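PDB 2IJ9: uridylate kinase from Archaeoglobus fulgidus, which probably catalyses the reversible transfer of phosphate from ATP to UMP, giving UDP and ADP on the de novo route to CTP. Local coordinates for residues N137-D145 / V153-L163; S191-L199 / A208-A219. The protein carries 1 engineered substitution. All blocks are in the same frame, centred on the assembly; numbering follows the deposited sequence.

Interaction 1 of 2, residues N137-D145 / V153-L163; sequences NVDGVYSAD and VKYDRLSPQQL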
loop_
_atom_site.group_PDB
_atom_site.type_symbol
_atom_site.label_atom_id
_atom_site.label_comp_id
_atom_site.label_asym_id
_atom_site.label_seq_id
_atom_site.Cartn_x
_atom_site.Cartn_y
_atom_site.Cartn_z
ATOM N N ASN B 137 17.785 -3.753 5.631
ATOM C CA ASN B 137 17.267 -2.534 6.257
ATOM C C ASN B 137 18.011 -2.192 7.545
ATOM O O ASN B 137 17.753 -1.165 8.172
ATOM C CB ASN B 137 15.747 -2.624 6.488
ATOM C CG ASN B 137 15.302 -4.008 6.916
ATOM O OD1 ASN B 137 15.992 -4.690 7.681
ATOM N ND2 ASN B 137 14.143 -4.437 6.414
ATOM N N VAL B 138 18.937 -3.061 7.938
ATOM C CA VAL B 138 19.864 -2.732 9.022
ATOM C C VAL B 138 21.256 -2.431 8.445
ATOM O O VAL B 138 21.503 -2.658 7.258
ATOM C CB VAL B 138 19.895 -3.811 10.144
ATOM C CG1 VAL B 138 18.466 -4.116 10.616
ATOM C CG2 VAL B 138 20.607 -5.078 9.677
ATOM N N ASP B 139 22.149 -1.923 9.292
ATOM C CA ASP B 139 23.424 -1.336 8.854
ATOM C C ASP B 139 24.552 -2.366 8.654
ATOM O O ASP B 139 25.431 -2.186 7.807
ATOM C CB ASP B 139 23.854 -0.268 9.866
ATOM C CG ASP B 139 24.739 0.820 9.263
ATOM O OD1 ASP B 139 25.309 0.630 8.158
ATOM O OD2 ASP B 139 24.868 1.880 9.920
ATOM N N GLY B 140 24.526 -3.435 9.438
ATOM C CA GLY B 140 25.497 -4.507 9.295
ATOM C C GLY B 140 25.059 -5.676 10.146
ATOM O O GLY B 140 23.871 -5.840 10.433
ATOM N N VAL B 141 26.017 -6.500 10.548
ATOM C CA VAL B 141 25.733 -7.580 11.480
ATOM C C VAL B 141 25.976 -7.040 12.875
ATOM O O VAL B 141 26.932 -6.305 13.087
ATOM C CB VAL B 141 26.628 -8.801 11.229
ATOM C CG1 VAL B 141 26.262 -9.942 12.180
ATOM C CG2 VAL B 141 26.497 -9.255 9.778
ATOM N N TYR B 142 25.115 -7.402 13.822
ATOM C CA TYR B 142 25.183 -6.815 15.165
ATOM C C TYR B 142 25.510 -7.797 16.307
ATOM O O TYR B 142 25.422 -9.019 16.140
ATOM C CB TYR B 142 23.930 -5.974 15.440
ATOM C CG TYR B 142 24.015 -4.633 14.756
ATOM C CD1 TYR B 142 23.627 -4.472 13.423
ATOM C CD2 TYR B 142 24.508 -3.530 15.430
ATOM C CE1 TYR B 142 23.723 -3.233 12.788
ATOM C CE2 TYR B 142 24.611 -2.294 14.813
ATOM C CZ TYR B 142 24.222 -2.148 13.496
ATOM O OH TYR B 142 24.327 -0.905 12.909
ATOM N N SER B 143 25.881 -7.228 17.458
ATOM C CA SER B 143 26.556 -7.929 18.564
ATOM C C SER B 143 25.755 -8.977 19.366
ATOM O O SER B 143 24.901 -9.682 18.819
ATOM C CB SER B 143 27.197 -6.902 19.516
ATOM O OG SER B 143 26.225 -6.260 20.329
ATOM N N ALA B 144 26.061 -9.066 20.663
ATOM C CA ALA B 144 25.537 -10.109 21.552
ATOM C C ALA B 144 24.054 -9.948 21.879
ATOM O O ALA B 144 23.674 -9.047 22.632
ATOM C CB ALA B 144 26.365 -10.183 22.838
ATOM N N ASP B 145 23.253 -10.846 21.297
ATOM C CA ASP B 145 21.773 -10.943 21.407
ATOM C C ASP B 145 20.999 -10.468 20.145
ATOM O O ASP B 145 20.343 -11.290 19.496
ATOM C CB ASP B 145 21.197 -10.411 22.736
ATOM C CG ASP B 145 21.625 -11.247 23.937
ATOM O OD1 ASP B 145 22.540 -12.089 23.798
ATOM O OD2 ASP B 145 21.045 -11.057 25.026
ATOM N N VAL B 153 26.885 -3.064 18.993
ATOM C CA VAL B 153 27.393 -2.460 17.749
ATOM C C VAL B 153 27.504 -3.488 16.608
ATOM O O VAL B 153 27.351 -4.709 16.821
ATOM C CB VAL B 153 28.806 -1.806 17.934
ATOM C CG1 VAL B 153 28.812 -0.381 17.384
ATOM C CG2 VAL B 153 29.276 -1.846 19.406
ATOM N N LYS B 154 27.759 -2.984 15.397
ATOM C CA LYS B 154 27.996 -3.844 14.237
ATOM C C LYS B 154 29.452 -4.325 14.239
ATOM O O LYS B 154 30.298 -3.781 14.960
ATOM C CB LYS B 154 27.653 -3.130 12.910
ATOM C CG LYS B 154 28.768 -2.241 12.350
ATOM C CD LYS B 154 28.395 -1.621 11.011
ATOM C CE LYS B 154 29.432 -0.582 10.587
ATOM N NZ LYS B 154 29.041 0.225 9.388
ATOM N N TYR B 155 29.737 -5.341 13.434
ATOM C CA TYR B 155 31.107 -5.791 13.223
ATOM C C TYR B 155 31.565 -5.306 11.849
ATOM O O TYR B 155 31.045 -5.766 10.835
ATOM C CB TYR B 155 31.174 -7.310 13.277
ATOM C CG TYR B 155 30.654 -7.903 14.566
ATOM C CD1 TYR B 155 31.535 -8.322 15.553
ATOM C CD2 TYR B 155 29.279 -8.056 14.794
ATOM C CE1 TYR B 155 31.076 -8.874 16.740
ATOM C CE2 TYR B 155 28.807 -8.599 15.984
ATOM C CZ TYR B 155 29.714 -9.015 16.957
ATOM O OH TYR B 155 29.277 -9.573 18.147
ATOM N N ASP B 156 32.529 -4.382 11.817
ATOM C CA ASP B 156 32.987 -3.766 10.554
ATOM C C ASP B 156 33.651 -4.725 9.557
ATOM O O ASP B 156 33.605 -4.494 8.341
ATOM C CB ASP B 156 33.871 -2.551 10.819
ATOM C CG ASP B 156 33.070 -1.274 10.925
ATOM O OD1 ASP B 156 32.736 -0.693 9.872
ATOM O OD2 ASP B 156 32.768 -0.856 12.062
ATOM N N ARG B 157 34.274 -5.782 10.075
ATOM C CA ARG B 157 34.594 -6.956 9.258
ATOM C C ARG B 157 34.372 -8.257 10.028
ATOM O O ARG B 157 34.200 -8.231 11.252
ATOM C CB ARG B 157 36.006 -6.890 8.670
ATOM C CG ARG B 157 37.102 -6.573 9.657
ATOM C CD ARG B 157 38.416 -7.202 9.220
ATOM N NE ARG B 157 38.421 -8.650 9.434
ATOM C CZ ARG B 157 39.493 -9.430 9.310
ATOM N NH1 ARG B 157 40.666 -8.912 8.966
ATOM N NH2 ARG B 157 39.393 -10.734 9.531
ATOM N N LEU B 158 34.352 -9.379 9.301
ATOM C CA LEU B 158 34.142 -10.718 9.880
ATOM C C LEU B 158 34.736 -11.784 8.981
ATOM O O LEU B 158 34.934 -11.563 7.784
ATOM C CB LEU B 158 32.648 -11.043 10.050
ATOM C CG LEU B 158 31.849 -10.639 11.297
ATOM C CD1 LEU B 158 30.437 -11.236 11.262
ATOM C CD2 LEU B 158 32.576 -11.056 12.567
ATOM N N SER B 159 35.010 -12.947 9.562
ATOM C CA SER B 159 35.309 -14.123 8.773
ATOM C C SER B 159 33.973 -14.802 8.579
ATOM O O SER B 159 33.084 -14.652 9.422
ATOM C CB SER B 159 36.206 -15.077 9.537
ATOM O OG SER B 159 35.409 -15.998 10.269
ATOM N N PRO B 160 33.816 -15.533 7.463
ATOM C CA PRO B 160 32.732 -16.491 7.261
ATOM C C PRO B 160 32.393 -17.291 8.528
ATOM O O PRO B 160 31.244 -17.256 8.987
ATOM C CB PRO B 160 33.292 -17.433 6.180
ATOM C CG PRO B 160 34.515 -16.758 5.612
ATOM C CD PRO B 160 34.675 -15.424 6.271
ATOM N N GLN B 161 33.391 -17.978 9.091
ATOM C CA GLN B 161 33.203 -18.820 10.282
ATOM C C GLN B 161 32.608 -18.028 11.439
ATOM O O GLN B 161 31.700 -18.509 12.132
ATOM C CB GLN B 161 34.523 -19.459 10.727
ATOM C CG GLN B 161 35.035 -20.584 9.836
ATOM C CD GLN B 161 35.780 -20.082 8.606
ATOM O OE1 GLN B 161 36.077 -18.892 8.480
ATOM N NE2 GLN B 161 36.082 -20.994 7.689
ATOM N N GLN B 162 33.125 -16.817 11.635
ATOM C CA GLN B 162 32.608 -15.908 12.646
ATOM C C GLN B 162 31.119 -15.646 12.413
ATOM O O GLN B 162 30.294 -15.845 13.323
ATOM C CB GLN B 162 33.382 -14.589 12.626
ATOM C CG GLN B 162 34.841 -14.672 13.061
ATOM C CD GLN B 162 35.515 -13.308 13.034
ATOM O OE1 GLN B 162 36.189 -12.948 12.069
ATOM N NE2 GLN B 162 35.313 -12.529 14.093
ATOM N N LEU B 163 30.792 -15.218 11.189
ATOM C CA LEU B 163 29.412 -14.936 10.786
ATOM C C LEU B 163 28.511 -16.133 11.024
ATOM O O LEU B 163 27.399 -15.982 11.530
ATOM C CB LEU B 163 29.327 -14.519 9.314
ATOM C CG LEU B 163 27.902 -14.490 8.742
ATOM C CD1 LEU B 163 27.052 -13.361 9.359
ATOM C CD2 LEU B 163 27.910 -14.427 7.213
#
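Y142 lays one face of its ring over the aliphatic root of K154, whose CB stands 3.7 Å from the ring centroid and only 17° off the normal, a CH-pi contact displaced toward the rim. The backbones meet here in a single beta bridge. V141 O accepts the Y155 N-H, with O and N 3.0 Å apart. The Y155 ring brings its edge to the chain in turn, with Y142 O in the ring plane, and its OH lies beside S143 CA. A flat ring suits Y142, since it can lie along the K154 backbone and CB, and Y155, whose edge abuts the carbonyl of Y142.

Inward, V141 CG2, anti to its carbonyl carbon, reaches L163 CD1 at 4.2 Å, the branched valine and leucine filling the side toward helix 160-166 with I166 close by. That helix starts with a capping box: Q162 N donates to S159 OG at 2.8 Å, nearly straight at 172°, and S159 N returns a bond to Q162 OE1.

The charged side is looser. K154 runs extended beyond CG, carrying NZ between buried D139 (OD1 at 4.0 Å) and exposed D156 (OD1 at 3.8 Å), both long salt bridges. D139 also packs on T201 of the second subunit.

Of the predicted ATP-binding residues N137, Y142 and D145, Y142 takes part directly, so the contact probably helps to position it. Its chemistry implies a centre of backbone bonding and ring packing, with weaker, longer charge contacts around the K154 amine.

Interaction 2 of 2, residues S191-L199 / A208-A219; sequences SKIKTYVIL and AVKGEAVGTVIA
E212 O is gripped twice: it sits at the edge of the Y196 ring, in the ring plane, and takes the Y196 hydroxyl (OH) at 3.2 Å, while V214 N adds a weak bond from within its own turn. With CG anti to the carbonyl carbon (chi1 -80°), the Y196 ring slides between A208 CB over one face (3.8 Å from the centroid) and V217 CG1 over the opposite one (4.2 Å). Small A208 lets the helix end come close; that end is a Schellman motif with G211 at C-prime. A phenylalanine here would probably keep both faces covered but leave E212 O without its hydroxyl partner and the turn less firmly tied to the strand.

The backbones form an antiparallel ladder. T195 and I218 exchange two bonds, with T195 N 2.8 Å from I218 O; V197 and T216 do the same, and Y196 faces V217 as the non-hydrogen-bonded pair between. G215, just before strand 216-218, has positive phi, and a beta carbon there would run into V197 O, hence a glycine.

Strand 195-199, helix 202-209 and strand 216-218 thus make the strand-helix-strand unit that closes the chain. Its chemistry implies that regular backbone bonds set the strand register, while Y196, helped by I198 packing on A208 and V214, holds the helix end and turn against the strand.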
loop_
_atom_site.group_PDB
_atom_site.type_symbol
_atom_site.label_atom_id
_atom_site.label_comp_id
_atom_site.label_asym_id
_atom_site.label_seq_id
_atom_site.Cartn_x
_atom_site.Cartn_y
_atom_site.Cartn_z
ATOM N N SER B 191 31.323 -20.874 -0.222
ATOM C CA SER B 191 31.634 -20.171 -1.471
ATOM C C SER B 191 32.885 -19.307 -1.384
ATOM O O SER B 191 33.500 -18.996 -2.413
ATOM C CB SER B 191 30.449 -19.310 -1.918
ATOM O OG SER B 191 30.315 -18.152 -1.102
ATOM N N LYS B 192 33.240 -18.910 -0.162
ATOM C CA LYS B 192 34.387 -18.031 0.080
ATOM C C LYS B 192 34.319 -16.751 -0.765
ATOM O O LYS B 192 35.349 -16.199 -1.160
ATOM C CB LYS B 192 35.707 -18.781 -0.153
ATOM C CG LYS B 192 35.815 -20.106 0.623
ATOM C CD LYS B 192 37.145 -20.828 0.388
ATOM C CE LYS B 192 37.161 -21.575 -0.939
ATOM N NZ LYS B 192 38.452 -22.276 -1.166
ATOM N N ILE B 193 33.095 -16.295 -1.034
ATOM C CA ILE B 193 32.842 -15.080 -1.810
ATOM C C ILE B 193 32.687 -13.850 -0.896
ATOM O O ILE B 193 31.888 -13.865 0.059
ATOM C CB ILE B 193 31.585 -15.248 -2.704
ATOM C CG1 ILE B 193 31.783 -16.411 -3.670
ATOM C CG2 ILE B 193 31.284 -13.976 -3.490
ATOM C CD1 ILE B 193 30.603 -16.653 -4.580
ATOM N N LYS B 194 33.457 -12.799 -1.197
ATOM C CA LYS B 194 33.435 -11.553 -0.427
ATOM C C LYS B 194 32.027 -10.981 -0.344
ATOM O O LYS B 194 31.444 -10.575 -1.357
ATOM C CB LYS B 194 34.376 -10.514 -1.034
ATOM C CG LYS B 194 34.659 -9.314 -0.133
ATOM C CD LYS B 194 34.828 -8.055 -0.975
ATOM C CE LYS B 194 35.528 -6.924 -0.216
ATOM N NZ LYS B 194 37.015 -7.007 -0.294
ATOM N N THR B 195 31.500 -10.961 0.879
ATOM C CA THR B 195 30.133 -10.530 1.145
ATOM C C THR B 195 30.066 -9.174 1.864
ATOM O O THR B 195 30.995 -8.771 2.563
ATOM C CB THR B 195 29.351 -11.635 1.907
ATOM O OG1 THR B 195 29.355 -12.827 1.113
ATOM C CG2 THR B 195 27.897 -11.235 2.157
ATOM N N TYR B 196 28.975 -8.460 1.640
ATOM C CA TYR B 196 28.651 -7.261 2.374
ATOM C C TYR B 196 27.277 -7.460 3.003
ATOM O O TYR B 196 26.407 -8.129 2.430
ATOM C CB TYR B 196 28.629 -6.059 1.436
ATOM C CG TYR B 196 29.999 -5.525 1.112
ATOM C CD1 TYR B 196 30.800 -6.140 0.155
ATOM C CD2 TYR B 196 30.496 -4.398 1.764
ATOM C CE1 TYR B 196 32.056 -5.648 -0.145
ATOM C CE2 TYR B 196 31.753 -3.895 1.471
ATOM C CZ TYR B 196 32.530 -4.523 0.517
ATOM O OH TYR B 196 33.781 -4.023 0.228
ATOM N N VAL B 197 27.101 -6.908 4.199
ATOM C CA VAL B 197 25.793 -6.840 4.839
ATOM C C VAL B 197 25.540 -5.370 5.174
ATOM O O VAL B 197 26.226 -4.797 6.026
ATOM C CB VAL B 197 25.752 -7.705 6.110
ATOM C CG1 VAL B 197 24.466 -7.429 6.896
ATOM C CG2 VAL B 197 25.860 -9.185 5.733
ATOM N N ILE B 198 24.596 -4.739 4.482
ATOM C CA ILE B 198 24.531 -3.286 4.541
ATOM C C ILE B 198 23.122 -2.710 4.627
ATOM O O ILE B 198 22.147 -3.383 4.307
ATOM C CB ILE B 198 25.297 -2.636 3.361
ATOM C CG1 ILE B 198 24.689 -3.065 2.021
ATOM C CG2 ILE B 198 26.794 -2.958 3.465
ATOM C CD1 ILE B 198 25.033 -2.135 0.861
ATOM N N LEU B 199 23.024 -1.464 5.082
ATOM C CA LEU B 199 21.800 -0.718 4.927
ATOM C C LEU B 199 21.602 -0.377 3.440
ATOM O O LEU B 199 22.375 0.379 2.835
ATOM C CB LEU B 199 21.807 0.519 5.825
ATOM C CG LEU B 199 20.442 1.202 5.901
ATOM C CD1 LEU B 199 20.052 1.454 7.345
ATOM C CD2 LEU B 199 20.376 2.484 5.036
ATOM N N ALA B 208 29.875 -0.390 -1.502
ATOM C CA ALA B 208 30.169 -1.831 -1.431
ATOM C C ALA B 208 30.751 -2.397 -2.734
ATOM O O ALA B 208 31.707 -3.192 -2.689
ATOM C CB ALA B 208 28.938 -2.607 -1.015
ATOM N N VAL B 209 30.177 -1.981 -3.871
ATOM C CA VAL B 209 30.730 -2.282 -5.192
ATOM C C VAL B 209 32.181 -1.806 -5.317
ATOM O O VAL B 209 33.058 -2.561 -5.731
ATOM C CB VAL B 209 29.889 -1.645 -6.318
ATOM C CG1 VAL B 209 30.635 -1.678 -7.643
ATOM C CG2 VAL B 209 28.567 -2.354 -6.454
ATOM N N LYS B 210 32.435 -0.563 -4.923
ATOM C CA LYS B 210 33.776 0.013 -4.988
ATOM C C LYS B 210 34.720 -0.495 -3.887
ATOM O O LYS B 210 35.783 0.082 -3.665
ATOM C CB LYS B 210 33.685 1.541 -4.994
ATOM C CG LYS B 210 33.287 2.112 -6.358
ATOM C CD LYS B 210 32.282 3.256 -6.249
ATOM C CE LYS B 210 32.901 4.555 -5.766
ATOM N NZ LYS B 210 33.614 5.246 -6.865
ATOM N N GLY B 211 34.317 -1.575 -3.212
ATOM C CA GLY B 211 35.147 -2.288 -2.238
ATOM C C GLY B 211 35.583 -1.503 -1.013
ATOM O O GLY B 211 36.754 -1.541 -0.628
ATOM N N GLU B 212 34.642 -0.801 -0.389
ATOM C CA GLU B 212 34.952 0.111 0.714
ATOM C C GLU B 212 34.382 -0.352 2.053
ATOM O O GLU B 212 33.743 -1.409 2.143
ATOM C CB GLU B 212 34.438 1.515 0.391
ATOM C CG GLU B 212 34.809 1.988 -1.006
ATOM C CD GLU B 212 34.224 3.344 -1.351
ATOM O OE1 GLU B 212 33.733 4.036 -0.426
ATOM O OE2 GLU B 212 34.259 3.716 -2.549
ATOM N N ALA B 213 34.622 0.446 3.092
ATOM C CA ALA B 213 34.078 0.168 4.416
ATOM C C ALA B 213 32.612 0.571 4.475
ATOM O O ALA B 213 32.278 1.744 4.642
ATOM C CB ALA B 213 34.883 0.880 5.507
ATOM N N VAL B 214 31.748 -0.420 4.287
ATOM C CA VAL B 214 30.319 -0.282 4.565
ATOM C C VAL B 214 29.861 -1.497 5.365
ATOM O O VAL B 214 30.434 -2.588 5.263
ATOM C CB VAL B 214 29.446 -0.091 3.285
ATOM C CG1 VAL B 214 29.247 1.372 2.994
ATOM C CG2 VAL B 214 30.079 -0.767 2.093
ATOM N N GLY B 215 28.848 -1.269 6.184
ATOM C CA GLY B 215 28.271 -2.276 7.051
ATOM C C GLY B 215 29.242 -3.270 7.637
ATOM O O GLY B 215 30.164 -2.921 8.370
ATOM N N THR B 216 29.022 -4.522 7.288
ATOM C CA THR B 216 29.859 -5.602 7.738
ATOM C C THR B 216 30.426 -6.270 6.495
ATOM O O THR B 216 29.675 -6.817 5.669
ATOM C CB THR B 216 29.025 -6.619 8.542
ATOM O OG1 THR B 216 28.487 -5.975 9.712
ATOM C CG2 THR B 216 29.874 -7.856 8.936
ATOM N N VAL B 217 31.747 -6.197 6.345
ATOM C CA VAL B 217 32.407 -6.904 5.255
ATOM C C VAL B 217 32.724 -8.310 5.750
ATOM O O VAL B 217 33.070 -8.498 6.914
ATOM C CB VAL B 217 33.673 -6.186 4.753
ATOM C CG1 VAL B 217 34.089 -6.746 3.390
ATOM C CG2 VAL B 217 33.443 -4.673 4.661
ATOM N N ILE B 218 32.541 -9.301 4.885
ATOM C CA ILE B 218 32.823 -10.682 5.247
ATOM C C ILE B 218 33.688 -11.298 4.149
ATOM O O ILE B 218 33.297 -11.294 2.975
ATOM C CB ILE B 218 31.521 -11.498 5.492
ATOM C CG1 ILE B 218 30.563 -10.703 6.388
ATOM C CG2 ILE B 218 31.842 -12.881 6.086
ATOM C CD1 ILE B 218 29.502 -11.521 7.068
ATOM N N ALA B 219 34.873 -11.788 4.532
ATOM C CA ALA B 219 35.847 -12.366 3.586
ATOM C C ALA B 219 36.784 -13.384 4.239
ATOM O O ALA B 219 37.035 -13.334 5.442
ATOM C CB ALA B 219 36.654 -11.265 2.898
#

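In the fold
The two contacts meet at T216, whose OG1 probably hydrogen-bonds both V141 N and Y155 O, so that a strand residue of interaction 2 holds both segments of interaction 1. They also share the sheet: strand 216-218 lies between 195-199 and 157-158, and I218 packs on P160 and L163. Interaction 2 is largely buried, a regular ladder with apolar and aromatic packing that continues onto strand 131-136. Interaction 1, about 11 Å away between centres, is only partly buried and mostly loop; it relies on one backbone bridge, ring contacts and long salt bridges, and it includes Y142, predicted to bind ATP, and D139, which touches T201 of the second subunit.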